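PDB 3S2S: putative pyrazinamidase/nicotinamidase from Streptococcus mutans, which probably hydrolyses the amide of nicotinamide and pyrazinamide, as a zinc-binding member of the isochorismatase-like cysteine hydrolases. Local coordinates for residues 70-75 against 117-122; 165-170 against 201-206; 173-178 against 205-210. All blocks are in the same frame, centred on the assembly; numbering follows the deposited sequence.

Interaction 1: 70-75 against 117-122; sequences QVTQKA and GALADF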
ATOM      1  N   GLN A  70      22.136 -18.382 -15.951  1.00 26.02           N
ATOM      2  CA  GLN A  70      23.245 -17.545 -16.385  1.00 24.70           C
ATOM      3  C   GLN A  70      22.993 -16.071 -16.132  1.00 23.67           C
ATOM      4  O   GLN A  70      23.894 -15.352 -15.701  1.00 24.19           O
ATOM      5  CB  GLN A  70      23.570 -17.798 -17.856  1.00 26.41           C
ATOM      6  CG  GLN A  70      24.241 -19.129 -18.059  1.00 40.39           C
ATOM      7  CD  GLN A  70      24.342 -19.518 -19.517  1.00 51.89           C
ATOM      8  OE1 GLN A  70      23.608 -19.008 -20.367  1.00 52.58           O
ATOM      9  NE2 GLN A  70      25.249 -20.438 -19.814  1.00 53.56           N
ATOM     10  N   VAL A  71      21.769 -15.618 -16.375  1.00 23.17           N
ATOM     11  CA  VAL A  71      21.490 -14.201 -16.187  1.00 20.91           C
ATOM     12  C   VAL A  71      21.491 -13.844 -14.706  1.00 22.07           C
ATOM     13  O   VAL A  71      21.874 -12.747 -14.337  1.00 23.96           O
ATOM     14  CB  VAL A  71      20.199 -13.731 -16.905  1.00 30.22           C
ATOM     15  CG1 VAL A  71      18.980 -14.254 -16.218  1.00 32.50           C
ATOM     16  CG2 VAL A  71      20.155 -12.197 -16.985  1.00 35.00           C
ATOM     17  N   THR A  72      21.060 -14.779 -13.865  1.00 20.79           N
ATOM     18  CA  THR A  72      21.092 -14.570 -12.416  1.00 21.34           C
ATOM     19  C   THR A  72      22.535 -14.482 -11.902  1.00 24.82           C
ATOM     20  O   THR A  72      22.880 -13.592 -11.128  1.00 23.47           O
ATOM     21  CB  THR A  72      20.318 -15.684 -11.703  1.00 21.15           C
ATOM     22  OG1 THR A  72      18.978 -15.686 -12.213  1.00 19.72           O
ATOM     23  CG2 THR A  72      20.282 -15.465 -10.190  1.00 22.38           C
ATOM     24  N   GLN A  73      23.390 -15.391 -12.356  1.00 24.05           N
ATOM     25  CA  GLN A  73      24.786 -15.330 -11.961  1.00 25.28           C
ATOM     26  C   GLN A  73      25.412 -14.017 -12.440  1.00 25.85           C
ATOM     27  O   GLN A  73      26.190 -13.373 -11.717  1.00 25.46           O
ATOM     28  CB  GLN A  73      25.547 -16.527 -12.539  1.00 25.43           C
ATOM     29  CG  GLN A  73      27.012 -16.559 -12.167  1.00 25.45           C
ATOM     30  CD  GLN A  73      27.228 -16.866 -10.705  1.00 29.01           C
ATOM     31  OE1 GLN A  73      26.847 -17.934 -10.227  1.00 30.05           O
ATOM     32  NE2 GLN A  73      27.851 -15.936  -9.987  1.00 30.90           N
ATOM     33  N   LYS A  74      25.072 -13.607 -13.655  1.00 24.94           N
ATOM     34  CA  LYS A  74      25.638 -12.369 -14.190  1.00 27.48           C
ATOM     35  C   LYS A  74      25.197 -11.154 -13.399  1.00 29.82           C
ATOM     36  O   LYS A  74      26.011 -10.290 -13.066  1.00 29.37           O
ATOM     37  CB  LYS A  74      25.325 -12.181 -15.669  1.00 33.19           C
ATOM     38  CG  LYS A  74      25.790 -10.830 -16.182  1.00 48.68           C
ATOM     39  CD  LYS A  74      25.952 -10.806 -17.687  1.00 64.67           C
ATOM     40  CE  LYS A  74      26.678  -9.541 -18.125  1.00 75.33           C
ATOM     41  NZ  LYS A  74      27.114  -9.601 -19.550  1.00 79.56           N
ATOM     42  N   ALA A  75      23.907 -11.089 -13.083  1.00 24.01           N
ATOM     43  CA  ALA A  75      23.400  -9.966 -12.295  1.00 22.31           C
ATOM     44  C   ALA A  75      24.150  -9.911 -10.980  1.00 22.00           C
ATOM     45  O   ALA A  75      24.572  -8.836 -10.541  1.00 26.27           O
ATOM     46  CB  ALA A  75      21.910 -10.117 -12.039  1.00 21.14           C
ATOM     47  N   GLY A 117      16.777 -26.582 -12.112  1.00 23.62           N
ATOM     48  CA  GLY A 117      18.016 -26.305 -12.823  1.00 25.18           C
ATOM     49  C   GLY A 117      19.142 -25.738 -11.968  1.00 25.73           C
ATOM     50  O   GLY A 117      19.161 -25.896 -10.745  1.00 28.25           O
ATOM     51  N   ALA A 118      20.088 -25.069 -12.616  1.00 25.53           N
ATOM     52  CA  ALA A 118      21.285 -24.587 -11.933  1.00 28.27           C
ATOM     53  C   ALA A 118      20.997 -23.438 -10.977  1.00 24.76           C
ATOM     54  O   ALA A 118      21.837 -23.096 -10.155  1.00 26.72           O
ATOM     55  CB  ALA A 118      22.345 -24.179 -12.937  1.00 30.25           C
ATOM     56  N   LEU A 119      19.810 -22.849 -11.082  1.00 24.98           N
ATOM     57  CA  LEU A 119      19.402 -21.805 -10.153  1.00 22.52           C
ATOM     58  C   LEU A 119      19.410 -22.362  -8.729  1.00 24.04           C
ATOM     59  O   LEU A 119      19.731 -21.661  -7.775  1.00 24.50           O
ATOM     60  CB  LEU A 119      18.001 -21.333 -10.548  1.00 25.54           C
ATOM     61  CG  LEU A 119      17.512 -19.908 -10.393  1.00 32.66           C
ATOM     62  CD1 LEU A 119      18.527 -18.841 -10.840  1.00 23.09           C
ATOM     63  CD2 LEU A 119      16.186 -19.794 -11.153  1.00 25.19           C
ATOM     64  N   ALA A 120      19.097 -23.651  -8.587  1.00 23.66           N
ATOM     65  CA  ALA A 120      19.124 -24.285  -7.270  1.00 27.45           C
ATOM     66  C   ALA A 120      20.541 -24.265  -6.678  1.00 29.52           C
ATOM     67  O   ALA A 120      20.719 -24.025  -5.494  1.00 27.85           O
ATOM     68  CB  ALA A 120      18.599 -25.712  -7.344  1.00 28.55           C
ATOM     69  N   ASP A 121      21.547 -24.538  -7.504  1.00 28.49           N
ATOM     70  CA  ASP A 121      22.931 -24.480  -7.044  1.00 27.90           C
ATOM     71  C   ASP A 121      23.315 -23.052  -6.669  1.00 31.82           C
ATOM     72  O   ASP A 121      23.974 -22.832  -5.646  1.00 31.48           O
ATOM     73  CB  ASP A 121      23.889 -25.026  -8.113  1.00 28.67           C
ATOM     74  N   PHE A 122      22.899 -22.076  -7.482  1.00 29.94           N
ATOM     75  CA  PHE A 122      23.158 -20.680  -7.143  1.00 24.73           C
ATOM     76  C   PHE A 122      22.602 -20.353  -5.761  1.00 27.00           C
ATOM     77  O   PHE A 122      23.305 -19.792  -4.916  1.00 27.63           O
ATOM     78  CB  PHE A 122      22.583 -19.705  -8.181  1.00 24.60           C
ATOM     79  CG  PHE A 122      22.824 -18.276  -7.836  1.00 25.20           C
ATOM     80  CD1 PHE A 122      23.960 -17.609  -8.293  1.00 29.82           C
ATOM     81  CD2 PHE A 122      21.933 -17.594  -7.014  1.00 19.86           C
ATOM     82  CE1 PHE A 122      24.190 -16.271  -7.946  1.00 29.35           C
ATOM     83  CE2 PHE A 122      22.164 -16.263  -6.651  1.00 22.44           C
ATOM     84  CZ  PHE A 122      23.288 -15.602  -7.122  1.00 27.77           C
TER
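Thr72 and Phe122 meet because both put a carbon branch trans to the main-chain nitrogen: CG2 in Thr72, which leaves OG1 beside that nitrogen, and CG in Phe122, at chi1 179°. Thr72 CG2 then lies over one face of the Phe122 ring in a CH-pi contact, 4.2 Å from the ring centroid and 13° off the normal. The position is slightly offset toward the rim, nearest to Phe122 CE2. The same threonine takes Leu119 against its other branch, with Leu119 CD1 3.5 Å from Thr72 OG1 and 3.7 Å from Thr72 CB. That approach is purely a packing one; Thr72 OG1 hydrogen-bonds to the carbonyl of Ile68, one turn back in its own helix.

Gln73 reaches the ring another way. Its chain bends at chi2, which brings OE1 to the ring edge, in plane, 3.5 Å from Phe122 CD1. The amide and ring planes stand 67° apart, so the two flat groups are not stacked. Gln73 NE2 is engaged by Asp77 OD1, which helps fix the turn of the amide.

Beneath these residues lies the central sheet: Thr72 packs on Leu39 and Ile82, and Leu119 and Phe122 on Phe84. Two helices, 65-77 and 119-125, thus pack together over strands of a parallel sheet, the layered alpha/beta arrangement of the isochorismatase-like fold.

Interaction 2: 165-170 against 201-206; sequences VLTDIC and QFALNH. With CAD (cacodylic acid), chain F.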
ATOM      1  N   VAL A 165       8.650 -17.382 -14.240  1.00 17.35           N
ATOM      2  CA  VAL A 165       7.413 -17.884 -14.854  1.00 16.73           C
ATOM      3  C   VAL A 165       6.218 -17.483 -13.982  1.00 17.25           C
ATOM      4  O   VAL A 165       6.401 -17.167 -12.810  1.00 17.49           O
ATOM      5  CB  VAL A 165       7.455 -19.447 -15.011  1.00 15.45           C
ATOM      6  CG1 VAL A 165       8.580 -19.872 -15.958  1.00 19.61           C
ATOM      7  CG2 VAL A 165       7.626 -20.103 -13.661  1.00 18.01           C
ATOM      8  N   LEU A 166       4.999 -17.442 -14.538  1.00 18.32           N
ATOM      9  CA  LEU A 166       4.745 -17.521 -15.968  1.00 19.96           C
ATOM     10  C   LEU A 166       4.678 -16.069 -16.443  1.00 19.28           C
ATOM     11  O   LEU A 166       4.255 -15.170 -15.687  1.00 18.50           O
ATOM     12  CB  LEU A 166       3.392 -18.181 -16.237  1.00 25.33           C
ATOM     13  CG  LEU A 166       3.182 -19.659 -15.893  1.00 32.34           C
ATOM     14  CD1 LEU A 166       1.804 -20.077 -16.398  1.00 39.55           C
ATOM     15  CD2 LEU A 166       4.248 -20.491 -16.530  1.00 32.58           C
ATOM     16  N   THR A 167       5.065 -15.833 -17.685  1.00 18.28           N
ATOM     17  CA  THR A 167       5.170 -14.466 -18.201  1.00 21.59           C
ATOM     18  C   THR A 167       3.882 -13.670 -17.995  1.00 17.57           C
ATOM     19  O   THR A 167       3.927 -12.490 -17.606  1.00 19.36           O
ATOM     20  CB  THR A 167       5.488 -14.497 -19.708  1.00 20.63           C
ATOM     21  OG1 THR A 167       6.442 -15.535 -19.959  1.00 23.13           O
ATOM     22  CG2 THR A 167       6.073 -13.175 -20.157  1.00 20.85           C
ATOM     23  N   ASP A 168       2.744 -14.316 -18.260  1.00 19.82           N
ATOM     24  CA  ASP A 168       1.444 -13.646 -18.257  1.00 20.56           C
ATOM     25  C   ASP A 168       0.711 -13.671 -16.918  1.00 22.67           C
ATOM     26  O   ASP A 168      -0.386 -13.119 -16.819  1.00 18.09           O
ATOM     27  CB  ASP A 168       0.536 -14.254 -19.345  1.00 21.31           C
ATOM     28  CG  ASP A 168       0.335 -15.746 -19.158  1.00 25.09           C
ATOM     29  OD1 ASP A 168       1.350 -16.467 -19.068  1.00 24.46           O
ATOM     30  OD2 ASP A 168      -0.830 -16.200 -19.076  1.00 26.21           O
ATOM     31  N   ILE A 169       1.286 -14.301 -15.886  1.00 17.44           N
ATOM     32  CA  ILE A 169       0.642 -14.295 -14.575  1.00 16.99           C
ATOM     33  C   ILE A 169       1.613 -13.707 -13.536  1.00 16.95           C
ATOM     34  O   ILE A 169       1.580 -12.495 -13.276  1.00 17.24           O
ATOM     35  CB  ILE A 169       0.110 -15.687 -14.181  1.00 17.95           C
ATOM     36  CG1 ILE A 169      -0.864 -16.168 -15.264  1.00 21.43           C
ATOM     37  CG2 ILE A 169      -0.574 -15.634 -12.815  1.00 22.84           C
ATOM     38  CD1 ILE A 169      -1.308 -17.619 -15.090  1.00 23.95           C
ATOM     39  N   CYS A 170       2.493 -14.517 -12.954  1.00 16.48           N
ATOM     40  CA  CYS A 170       3.359 -13.960 -11.897  1.00 17.13           C
ATOM     41  C   CYS A 170       4.335 -12.875 -12.348  1.00 18.92           C
ATOM     42  O   CYS A 170       4.581 -11.894 -11.627  1.00 16.58           O
ATOM     43  CB  CYS A 170       4.079 -15.065 -11.101  1.00 14.71           C
ATOM     44  SG  CYS A 170       2.853 -16.119 -10.231  1.00 20.90           S
ATOM     45  N   GLN A 201       3.324 -13.886 -25.497  1.00 26.78           N
ATOM     46  CA  GLN A 201       3.488 -12.740 -26.388  1.00 26.39           C
ATOM     47  C   GLN A 201       2.634 -11.551 -25.963  1.00 25.73           C
ATOM     48  O   GLN A 201       3.095 -10.390 -26.005  1.00 25.64           O
ATOM     49  CB  GLN A 201       3.158 -13.111 -27.837  1.00 32.83           C
ATOM     50  CG  GLN A 201       3.685 -12.088 -28.831  1.00 44.66           C
ATOM     51  CD  GLN A 201       5.196 -11.919 -28.719  1.00 52.81           C
ATOM     52  OE1 GLN A 201       5.950 -12.893 -28.806  1.00 49.74           O
ATOM     53  NE2 GLN A 201       5.644 -10.681 -28.506  1.00 52.56           N
ATOM     54  N   PHE A 202       1.398 -11.828 -25.556  1.00 22.91           N
ATOM     55  CA  PHE A 202       0.548 -10.770 -25.025  1.00 24.42           C
ATOM     56  C   PHE A 202       1.290 -10.073 -23.897  1.00 24.98           C
ATOM     57  O   PHE A 202       1.321  -8.849 -23.830  1.00 22.25           O
ATOM     58  CB  PHE A 202      -0.762 -11.312 -24.472  1.00 25.92           C
ATOM     59  CG  PHE A 202      -1.509 -10.306 -23.640  1.00 28.59           C
ATOM     60  CD1 PHE A 202      -2.470  -9.489 -24.216  1.00 32.15           C
ATOM     61  CD2 PHE A 202      -1.227 -10.158 -22.284  1.00 26.69           C
ATOM     62  CE1 PHE A 202      -3.154  -8.534 -23.458  1.00 30.68           C
ATOM     63  CE2 PHE A 202      -1.893  -9.198 -21.513  1.00 29.40           C
ATOM     64  CZ  PHE A 202      -2.866  -8.389 -22.102  1.00 32.04           C
ATOM     65  N   ALA A 203       1.875 -10.867 -23.003  1.00 22.63           N
ATOM     66  CA  ALA A 203       2.563 -10.297 -21.830  1.00 20.93           C
ATOM     67  C   ALA A 203       3.769  -9.454 -22.219  1.00 18.20           C
ATOM     68  O   ALA A 203       3.954  -8.360 -21.689  1.00 19.84           O
ATOM     69  CB  ALA A 203       2.971 -11.401 -20.838  1.00 21.75           C
ATOM     70  N   LEU A 204       4.617  -9.962 -23.119  1.00 20.61           N
ATOM     71  CA  LEU A 204       5.774  -9.175 -23.542  1.00 22.40           C
ATOM     72  C   LEU A 204       5.348  -7.849 -24.185  1.00 22.03           C
ATOM     73  O   LEU A 204       5.957  -6.806 -23.939  1.00 22.16           O
ATOM     74  CB  LEU A 204       6.661  -9.972 -24.498  1.00 23.12           C
ATOM     75  CG  LEU A 204       7.403 -11.166 -23.895  1.00 23.06           C
ATOM     76  CD1 LEU A 204       8.118 -11.910 -25.029  1.00 30.37           C
ATOM     77  CD2 LEU A 204       8.389 -10.718 -22.856  1.00 23.09           C
ATOM     78  N   ASN A 205       4.317  -7.898 -25.023  1.00 21.18           N
ATOM     79  CA  ASN A 205       3.813  -6.682 -25.650  1.00 21.99           C
ATOM     80  C   ASN A 205       3.302  -5.711 -24.587  1.00 20.97           C
ATOM     81  O   ASN A 205       3.552  -4.519 -24.663  1.00 21.05           O
ATOM     82  CB  ASN A 205       2.688  -7.010 -26.632  1.00 22.61           C
ATOM     83  CG  ASN A 205       3.194  -7.642 -27.924  1.00 37.23           C
ATOM     84  OD1 ASN A 205       4.369  -7.508 -28.283  1.00 40.82           O
ATOM     85  ND2 ASN A 205       2.295  -8.321 -28.639  1.00 41.99           N
ATOM     86  N   HIS A 206       2.599  -6.226 -23.581  1.00 18.27           N
ATOM     87  CA  HIS A 206       2.024  -5.364 -22.550  1.00 17.13           C
ATOM     88  C   HIS A 206       3.145  -4.760 -21.708  1.00 20.03           C
ATOM     89  O   HIS A 206       3.158  -3.559 -21.401  1.00 19.49           O
ATOM     90  CB  HIS A 206       1.128  -6.218 -21.652  1.00 16.02           C
ATOM     91  CG  HIS A 206       0.342  -5.434 -20.656  1.00 19.07           C
ATOM     92  ND1 HIS A 206      -0.970  -5.070 -20.870  1.00 21.79           N
ATOM     93  CD2 HIS A 206       0.675  -4.958 -19.435  1.00 18.50           C
ATOM     94  CE1 HIS A 206      -1.412  -4.401 -19.818  1.00 19.32           C
ATOM     95  NE2 HIS A 206      -0.437  -4.331 -18.929  1.00 18.58           N
TER
HETATM   96 AS   CAD F 185       2.663 -17.908 -11.621  0.80 24.59          AS
HETATM   97  C1  CAD F 185       4.174 -19.076 -11.232  1.00 19.95           C
HETATM   98  C2  CAD F 185       0.944 -18.835 -11.300  1.00 26.46           C
HETATM   99  O1  CAD F 185       2.772 -17.167 -13.074  1.00 32.58           O
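Ala203 meets Thr167 and Asp168 where helix 197-209 packs on the start of helix 167-180, the helix that follows strand 159-165 in this isochorismatase-like alpha/beta fold. Along helix 197-209, Phe202 turns its ring to the subunit interface and stacks on Phe202 of the second subunit. Ala203 follows and makes the closest approach. Its CB lies 3.5 Å from Thr167 O and 3.6 Å from Thr167 CG2, and the backbones draw in to 5.0 Å between Ala203 CA and Asp168 CA, a spacing that the small methyl side chain permits.

Leu204 adds a looser touch, its CD2 being 4.3 Å from Thr167 CG2. Thr167 CG2 faces helix 197-209 because it lies trans to the threonine nitrogen, with OG1 (chi1 -40°) turned to His200 ND1, its hydrogen-bond partner. Asp168 likewise spends its carboxylate outside the contact, OD1 bonding Ser194 OG, while its CB rests against Ala203. Further on, His206 lies at the subunit boundary.

Behind this packing, the other side of segment 165-170 lines the cacodylic acid pocket. A cis peptide precedes Leu166, and the amides of Leu166 and Cys170 both donate to cacodylic acid O1. The bond from Leu166 N is nearly straight (173°), that from Cys170 N less so (159°), and the pair resembles an oxyanion hole. Cys170 SG stands only 2.3 Å from the arsenic atom, AS, of the same ligand.

Interaction 3: 173-178 against 205-210; sequences HTAIDA and NHLQNV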
ATOM      1  N   HIS A 173       1.977  -9.729 -13.122  1.00 15.65           N
ATOM      2  CA  HIS A 173       1.467  -9.062 -11.922  1.00 15.66           C
ATOM      3  C   HIS A 173       2.609  -8.358 -11.193  1.00 15.37           C
ATOM      4  O   HIS A 173       2.446  -7.241 -10.688  1.00 15.34           O
ATOM      5  CB  HIS A 173       0.812 -10.058 -10.980  1.00 16.26           C
ATOM      6  CG  HIS A 173      -0.550 -10.517 -11.419  1.00 14.71           C
ATOM      7  ND1 HIS A 173      -1.524 -10.896 -10.523  1.00 17.08           N
ATOM      8  CD2 HIS A 173      -1.084 -10.684 -12.652  1.00 17.53           C
ATOM      9  CE1 HIS A 173      -2.607 -11.273 -11.187  1.00 20.16           C
ATOM     10  NE2 HIS A 173      -2.363 -11.158 -12.482  1.00 18.31           N
ATOM     11  N   THR A 174       3.767  -9.006 -11.130  1.00 15.01           N
ATOM     12  CA  THR A 174       4.912  -8.400 -10.450  1.00 13.96           C
ATOM     13  C   THR A 174       5.312  -7.118 -11.168  1.00 15.44           C
ATOM     14  O   THR A 174       5.597  -6.115 -10.537  1.00 14.60           O
ATOM     15  CB  THR A 174       6.113  -9.339 -10.400  1.00 15.25           C
ATOM     16  OG1 THR A 174       5.755 -10.506  -9.642  1.00 15.60           O
ATOM     17  CG2 THR A 174       7.339  -8.645  -9.732  1.00 15.87           C
ATOM     18  N   ALA A 175       5.309  -7.166 -12.498  1.00 16.51           N
ATOM     19  CA  ALA A 175       5.632  -5.971 -13.283  1.00 14.18           C
ATOM     20  C   ALA A 175       4.640  -4.825 -13.084  1.00 16.04           C
ATOM     21  O   ALA A 175       5.041  -3.670 -13.054  1.00 15.69           O
ATOM     22  CB  ALA A 175       5.726  -6.325 -14.763  1.00 17.56           C
ATOM     23  N   ILE A 176       3.351  -5.146 -13.037  1.00 14.18           N
ATOM     24  CA  ILE A 176       2.319  -4.121 -12.857  1.00 13.48           C
ATOM     25  C   ILE A 176       2.516  -3.455 -11.489  1.00 15.44           C
ATOM     26  O   ILE A 176       2.468  -2.234 -11.361  1.00 16.10           O
ATOM     27  CB  ILE A 176       0.916  -4.725 -13.005  1.00 14.19           C
ATOM     28  CG1 ILE A 176       0.694  -5.079 -14.476  1.00 16.67           C
ATOM     29  CG2 ILE A 176      -0.159  -3.765 -12.498  1.00 18.30           C
ATOM     30  CD1 ILE A 176      -0.576  -5.878 -14.725  1.00 21.45           C
ATOM     31  N   ASP A 177       2.772  -4.256 -10.461  1.00 14.26           N
ATOM     32  CA  ASP A 177       3.023  -3.666  -9.155  1.00 15.08           C
ATOM     33  C   ASP A 177       4.285  -2.806  -9.177  1.00 14.80           C
ATOM     34  O   ASP A 177       4.312  -1.695  -8.580  1.00 15.43           O
ATOM     35  CB  ASP A 177       3.145  -4.746  -8.065  1.00 13.24           C
ATOM     36  CG  ASP A 177       1.809  -5.208  -7.528  1.00 19.33           C
ATOM     37  OD1 ASP A 177       0.750  -4.581  -7.815  1.00 24.02           O
ATOM     38  OD2 ASP A 177       1.808  -6.198  -6.784  1.00 16.11           O
ATOM     39  N   ALA A 178       5.330  -3.289  -9.850  1.00 15.39           N
ATOM     40  CA  ALA A 178       6.569  -2.521  -9.930  1.00 15.29           C
ATOM     41  C   ALA A 178       6.329  -1.178 -10.627  1.00 15.77           C
ATOM     42  O   ALA A 178       6.863  -0.159 -10.205  1.00 15.88           O
ATOM     43  CB  ALA A 178       7.680  -3.319 -10.632  1.00 15.24           C
ATOM     44  N   ASN A 205       4.317  -7.898 -25.023  1.00 21.18           N
ATOM     45  CA  ASN A 205       3.813  -6.682 -25.650  1.00 21.99           C
ATOM     46  C   ASN A 205       3.302  -5.711 -24.587  1.00 20.97           C
ATOM     47  O   ASN A 205       3.552  -4.519 -24.663  1.00 21.05           O
ATOM     48  CB  ASN A 205       2.688  -7.010 -26.632  1.00 22.61           C
ATOM     49  CG  ASN A 205       3.194  -7.642 -27.924  1.00 37.23           C
ATOM     50  OD1 ASN A 205       4.369  -7.508 -28.283  1.00 40.82           O
ATOM     51  ND2 ASN A 205       2.295  -8.321 -28.639  1.00 41.99           N
ATOM     52  N   HIS A 206       2.599  -6.226 -23.581  1.00 18.27           N
ATOM     53  CA  HIS A 206       2.024  -5.364 -22.550  1.00 17.13           C
ATOM     54  C   HIS A 206       3.145  -4.760 -21.708  1.00 20.03           C
ATOM     55  O   HIS A 206       3.158  -3.559 -21.401  1.00 19.49           O
ATOM     56  CB  HIS A 206       1.128  -6.218 -21.652  1.00 16.02           C
ATOM     57  CG  HIS A 206       0.342  -5.434 -20.656  1.00 19.07           C
ATOM     58  ND1 HIS A 206      -0.970  -5.070 -20.870  1.00 21.79           N
ATOM     59  CD2 HIS A 206       0.675  -4.958 -19.435  1.00 18.50           C
ATOM     60  CE1 HIS A 206      -1.412  -4.401 -19.818  1.00 19.32           C
ATOM     61  NE2 HIS A 206      -0.437  -4.331 -18.929  1.00 18.58           N
ATOM     62  N   LEU A 207       4.101  -5.599 -21.327  1.00 19.06           N
ATOM     63  CA  LEU A 207       5.236  -5.111 -20.554  1.00 20.14           C
ATOM     64  C   LEU A 207       5.918  -3.938 -21.270  1.00 22.59           C
ATOM     65  O   LEU A 207       6.148  -2.887 -20.668  1.00 21.95           O
ATOM     66  CB  LEU A 207       6.235  -6.240 -20.296  1.00 20.41           C
ATOM     67  CG  LEU A 207       5.713  -7.322 -19.345  1.00 24.48           C
ATOM     68  CD1 LEU A 207       6.407  -8.663 -19.565  1.00 26.31           C
ATOM     69  CD2 LEU A 207       5.927  -6.851 -17.955  1.00 26.91           C
ATOM     70  N   GLN A 208       6.244  -4.119 -22.548  1.00 20.01           N
ATOM     71  CA  GLN A 208       6.904  -3.054 -23.305  1.00 20.80           C
ATOM     72  C   GLN A 208       6.009  -1.863 -23.594  1.00 24.52           C
ATOM     73  O   GLN A 208       6.391  -0.721 -23.326  1.00 25.42           O
ATOM     74  CB  GLN A 208       7.437  -3.593 -24.617  1.00 25.03           C
ATOM     75  CG  GLN A 208       8.178  -2.557 -25.449  1.00 23.27           C
ATOM     76  CD  GLN A 208       8.669  -3.177 -26.717  1.00 30.36           C
ATOM     77  OE1 GLN A 208       9.730  -3.787 -26.739  1.00 28.49           O
ATOM     78  NE2 GLN A 208       7.881  -3.064 -27.777  1.00 35.08           N
ATOM     79  N   ASN A 209       4.839  -2.108 -24.179  1.00 20.42           N
ATOM     80  CA  ASN A 209       4.065  -0.983 -24.723  1.00 22.03           C
ATOM     81  C   ASN A 209       3.143  -0.273 -23.738  1.00 23.55           C
ATOM     82  O   ASN A 209       2.752   0.875 -23.976  1.00 29.07           O
ATOM     83  CB  ASN A 209       3.308  -1.421 -25.978  1.00 23.25           C
ATOM     84  CG  ASN A 209       4.244  -1.920 -27.054  1.00 27.08           C
ATOM     85  OD1 ASN A 209       5.330  -1.372 -27.241  1.00 30.10           O
ATOM     86  ND2 ASN A 209       3.839  -2.973 -27.760  1.00 34.29           N
ATOM     87  N   VAL A 210       2.804  -0.940 -22.641  1.00 18.39           N
ATOM     88  CA  VAL A 210       1.929  -0.372 -21.630  1.00 19.03           C
ATOM     89  C   VAL A 210       2.744   0.055 -20.410  1.00 22.57           C
ATOM     90  O   VAL A 210       2.562   1.155 -19.870  1.00 23.46           O
ATOM     91  CB  VAL A 210       0.804  -1.371 -21.229  1.00 20.30           C
ATOM     92  CG1 VAL A 210      -0.067  -0.808 -20.116  1.00 21.57           C
ATOM     93  CG2 VAL A 210      -0.056  -1.721 -22.448  1.00 20.92           C
TER
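Leu207 and Ala175 carry this contact, a helix-helix packing between 167-180 and 197-209 beside the parallel sheet of the isochorismatase-like fold. The two residues also mark the nearest backbone approach, with 7.3 Å between Ala175 CA and Leu207 CA. Their orientations differ. The CB bond of Ala175 points at the opposing helix, so its methyl needs no further reach. Leu207 leaves its backbone at an angle to the contact and comes nearer only at its end: CG lies trans to the carbonyl carbon (chi1 -69°), and chi2 (155°) sets CD1 in the extended direction and turns the other methyl, CD2, to Ala175. The meeting is therefore methyl against methyl, apolar and unusually tight for two carbons.

One residue after Ala175 and one before Leu207, Ile176 and His206 make a lighter pair. His206 directs its CB toward helix 167-180, whereas Ile176 approaches only through its extended end, CD1, which comes within 4.5 Å of His206 NE2. The methyl meets the imidazole obliquely, at the limit of contact. One face of that ring is occupied from within its own segment by Val210 CB, 3.9 Å above the plane and over its centre. The polar end has a partner across the subunit boundary, since His206 NE2 hydrogen-bonds to NE2 of His173 of the second subunit, with the ring planes about 50° apart. Ile176 also packs on that histidine.

The same two side chains that carry the contact also meet the sheet: Ala175 packs on Leu162 of strand 159-165, and Leu207 on Ile215 of strand 214-216, so the packing joins helices, sheet and subunit interface. The closest atoms across the pair are Ala175 CB and Leu207 CD2, 3.2 Å apart.

Overall arrangement
From the N terminus, interaction 1 comes first: helix 65-77 meets helix 119-125, closing a loop of 41 residues that includes strand 81-87. This loop is complete before interaction 2 opens, so the two stand in series, their centres 21 Å apart. Interactions 2 and 3 both join helix 167-180 to helix 197-209, enclosing 30 and 26 residues, each with strands 184-188 and 192-193. Their segments follow the same order on both helices and share Asn205 and His206, so the loops cross; the helices run side by side in parallel, and the two contact centres lie 8 Å apart. Interactions 1 and 3 lie on opposite sides of the chain's centre. Interactions 2 and 3 also touch the second subunit.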